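Local coordinates for methionine-binding lipoprotein MetQ (Bacillus subtilis subsp. subtilis, PDB 4GOT), which binds methionine and probably delivers it to the permease of the MetNPQ ABC transporter, which is also involved in methionine sulfoxide transport, at residues K230-K233 against D234-K238. Sequence-based numbering, arbitrary orientation.
Sequences KKIK and DFIEK
Lys230 and Asp234, one turn apart on helix 230-239, form an i to i+4 salt bridge on its exposed side. The lysine chain leaves with CG anti to its own N (chi1 -172°) and runs extended past the carboxylate; a bend at the last torsion (chi4 53°) turns Lys230 NZ toward Asp234 OD2, closing a long bridge of 3.5 Å. The two side chains cross at a slant, and the same oxygen also lies against the aliphatic part, 3.3 Å from both Lys230 CG and Lys230 CE. With an alanine in place of Asp234, the Lys230 ammonium would probably lose this carboxylate mate and its chain would be freer to turn. Four i to i+4 backbone bonds join 230-233 to 234-238, from Asp234 N to Lys230 O (2.9 Å) through Glu237 N to Lys233 O (3.0 Å). On the buried side, Ile232 and Ile236 meet at an oblique angle, methyl against methyl, with Ile232 CG2 4.0 Å from Ile236 CD1. Phe235 CB lies 3.4 Å from Lys231 O, Ile232 O sits at the ring edge near its plane, and the Phe235 side chain touches Glu23 and Tyr240. Helix 14-29 covers the apolar face, touching Ile232 through Glu23 and Ile236 through Ile20, while Pro246 of the edge strand 245-246 packs on Lys233 and Ile236, joining this C-terminal helix to the six-stranded sheet's domain.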
ATOM      1  N   LYS A 230      21.430  -5.607  -2.321  1.00 35.05           N
ATOM      2  CA  LYS A 230      21.886  -4.213  -2.195  1.00 38.48           C
ATOM      3  C   LYS A 230      21.447  -3.415  -3.423  1.00 36.99           C
ATOM      4  O   LYS A 230      20.978  -2.302  -3.275  1.00 37.56           O
ATOM      5  CB  LYS A 230      23.406  -4.089  -1.989  1.00 40.96           C
ATOM      6  CG  LYS A 230      23.862  -2.654  -1.666  1.00 45.54           C
ATOM      7  CD  LYS A 230      25.374  -2.481  -1.627  1.00 54.01           C
ATOM      8  CE  LYS A 230      25.793  -1.015  -1.451  1.00 63.11           C
ATOM      9  NZ  LYS A 230      25.164  -0.329  -0.280  1.00 65.84           N
ATOM     10  N   LYS A 231      21.580  -3.982  -4.622  1.00 36.94           N
ATOM     11  CA  LYS A 231      21.134  -3.285  -5.846  1.00 38.30           C
ATOM     12  C   LYS A 231      19.672  -2.847  -5.795  1.00 35.97           C
ATOM     13  O   LYS A 231      19.374  -1.691  -6.087  1.00 34.70           O
ATOM     14  CB  LYS A 231      21.372  -4.141  -7.099  1.00 41.11           C
ATOM     15  CG  LYS A 231      22.817  -4.161  -7.537  1.00 45.86           C
ATOM     16  CD  LYS A 231      23.109  -5.292  -8.510  1.00 49.21           C
ATOM     17  CE  LYS A 231      24.372  -5.013  -9.294  1.00 54.24           C
ATOM     18  NZ  LYS A 231      25.082  -6.286  -9.569  1.00 58.03           N
ATOM     19  N   ILE A 232      18.750  -3.742  -5.415  1.00 34.60           N
ATOM     20  CA  ILE A 232      17.332  -3.362  -5.342  1.00 31.87           C
ATOM     21  C   ILE A 232      17.034  -2.353  -4.204  1.00 32.62           C
ATOM     22  O   ILE A 232      16.321  -1.381  -4.427  1.00 31.32           O
ATOM     23  CB  ILE A 232      16.386  -4.590  -5.373  1.00 31.47           C
ATOM     24  CG1 ILE A 232      16.399  -5.225  -6.778  1.00 33.07           C
ATOM     25  CG2 ILE A 232      14.962  -4.204  -5.004  1.00 27.86           C
ATOM     26  CD1 ILE A 232      16.043  -4.285  -7.915  1.00 33.24           C
ATOM     27  N   LYS A 233      17.627  -2.526  -3.022  1.00 31.58           N
ATOM     28  CA  LYS A 233      17.429  -1.557  -1.942  1.00 33.05           C
ATOM     29  C   LYS A 233      17.921  -0.146  -2.296  1.00 33.12           C
ATOM     30  O   LYS A 233      17.245   0.832  -2.008  1.00 32.89           O
ATOM     31  CB  LYS A 233      18.084  -2.039  -0.629  1.00 35.48           C
ATOM     32  CG  LYS A 233      17.374  -3.262   0.005  1.00 33.59           C
ATOM     33  CD  LYS A 233      17.944  -3.605   1.383  1.00 34.93           C
ATOM     34  CE  LYS A 233      17.231  -4.836   1.973  1.00 35.14           C
ATOM     35  NZ  LYS A 233      15.753  -4.693   2.132  1.00 31.25           N
ATOM     36  N   ASP A 234      19.100  -0.068  -2.900  1.00 34.49           N
ATOM     37  CA  ASP A 234      19.671   1.199  -3.397  1.00 37.08           C
ATOM     38  C   ASP A 234      18.814   1.802  -4.544  1.00 35.70           C
ATOM     39  O   ASP A 234      18.652   3.014  -4.631  1.00 36.03           O
ATOM     40  CB  ASP A 234      21.093   0.989  -3.912  1.00 38.49           C
ATOM     41  CG  ASP A 234      22.109   0.734  -2.801  1.00 44.53           C
ATOM     42  OD1 ASP A 234      21.822   1.017  -1.605  1.00 47.14           O
ATOM     43  OD2 ASP A 234      23.230   0.276  -3.153  1.00 48.21           O
ATOM     44  N   PHE A 235      18.286   0.962  -5.418  1.00 34.75           N
ATOM     45  CA  PHE A 235      17.367   1.445  -6.488  1.00 34.77           C
ATOM     46  C   PHE A 235      16.144   2.128  -5.894  1.00 32.18           C
ATOM     47  O   PHE A 235      15.829   3.266  -6.244  1.00 29.85           O
ATOM     48  CB  PHE A 235      16.944   0.298  -7.429  1.00 35.30           C
ATOM     49  CG  PHE A 235      15.812   0.647  -8.377  1.00 35.12           C
ATOM     50  CD1 PHE A 235      16.063   1.299  -9.580  1.00 37.97           C
ATOM     51  CD2 PHE A 235      14.499   0.295  -8.079  1.00 33.77           C
ATOM     52  CE1 PHE A 235      15.021   1.595 -10.464  1.00 34.97           C
ATOM     53  CE2 PHE A 235      13.452   0.605  -8.950  1.00 32.16           C
ATOM     54  CZ  PHE A 235      13.716   1.251 -10.143  1.00 33.75           C
ATOM     55  N   ILE A 236      15.489   1.436  -4.966  1.00 31.01           N
ATOM     56  CA  ILE A 236      14.311   1.955  -4.299  1.00 31.65           C
ATOM     57  C   ILE A 236      14.616   3.272  -3.623  1.00 33.53           C
ATOM     58  O   ILE A 236      13.867   4.254  -3.774  1.00 37.02           O
ATOM     59  CB  ILE A 236      13.741   0.956  -3.255  1.00 30.63           C
ATOM     60  CG1 ILE A 236      13.175  -0.305  -3.942  1.00 30.34           C
ATOM     61  CG2 ILE A 236      12.621   1.591  -2.426  1.00 32.34           C
ATOM     62  CD1 ILE A 236      12.793  -1.448  -3.003  1.00 28.00           C
ATOM     63  N   GLU A 237      15.702   3.295  -2.864  1.00 34.14           N
ATOM     64  CA  GLU A 237      16.048   4.451  -2.099  1.00 37.53           C
ATOM     65  C   GLU A 237      16.271   5.684  -2.997  1.00 40.96           C
ATOM     66  O   GLU A 237      15.747   6.762  -2.691  1.00 38.31           O
ATOM     67  CB  GLU A 237      17.280   4.158  -1.217  1.00 42.90           C
ATOM     68  CG  GLU A 237      17.643   5.284  -0.249  1.00 51.11           C
ATOM     69  CD  GLU A 237      18.854   6.131  -0.680  1.00 66.30           C
ATOM     70  OE1 GLU A 237      19.813   5.596  -1.308  1.00 68.92           O
ATOM     71  OE2 GLU A 237      18.861   7.340  -0.349  1.00 67.28           O
ATOM     72  N   LYS A 238      17.007   5.522  -4.102  1.00 39.15           N
ATOM     73  CA  LYS A 238      17.332   6.655  -4.984  1.00 42.39           C
ATOM     74  C   LYS A 238      16.156   7.147  -5.843  1.00 42.49           C
ATOM     75  O   LYS A 238      15.941   8.365  -5.970  1.00 42.12           O
ATOM     76  CB  LYS A 238      18.495   6.291  -5.910  1.00 45.02           C
ATOM     77  CG  LYS A 238      19.029   7.488  -6.665  1.00 48.54           C
ATOM     78  CD  LYS A 238      20.434   7.229  -7.173  1.00 57.94           C
ATOM     79  CE  LYS A 238      21.019   8.452  -7.875  1.00 62.52           C
ATOM     80  NZ  LYS A 238      21.541   9.500  -6.948  1.00 63.66           N
TER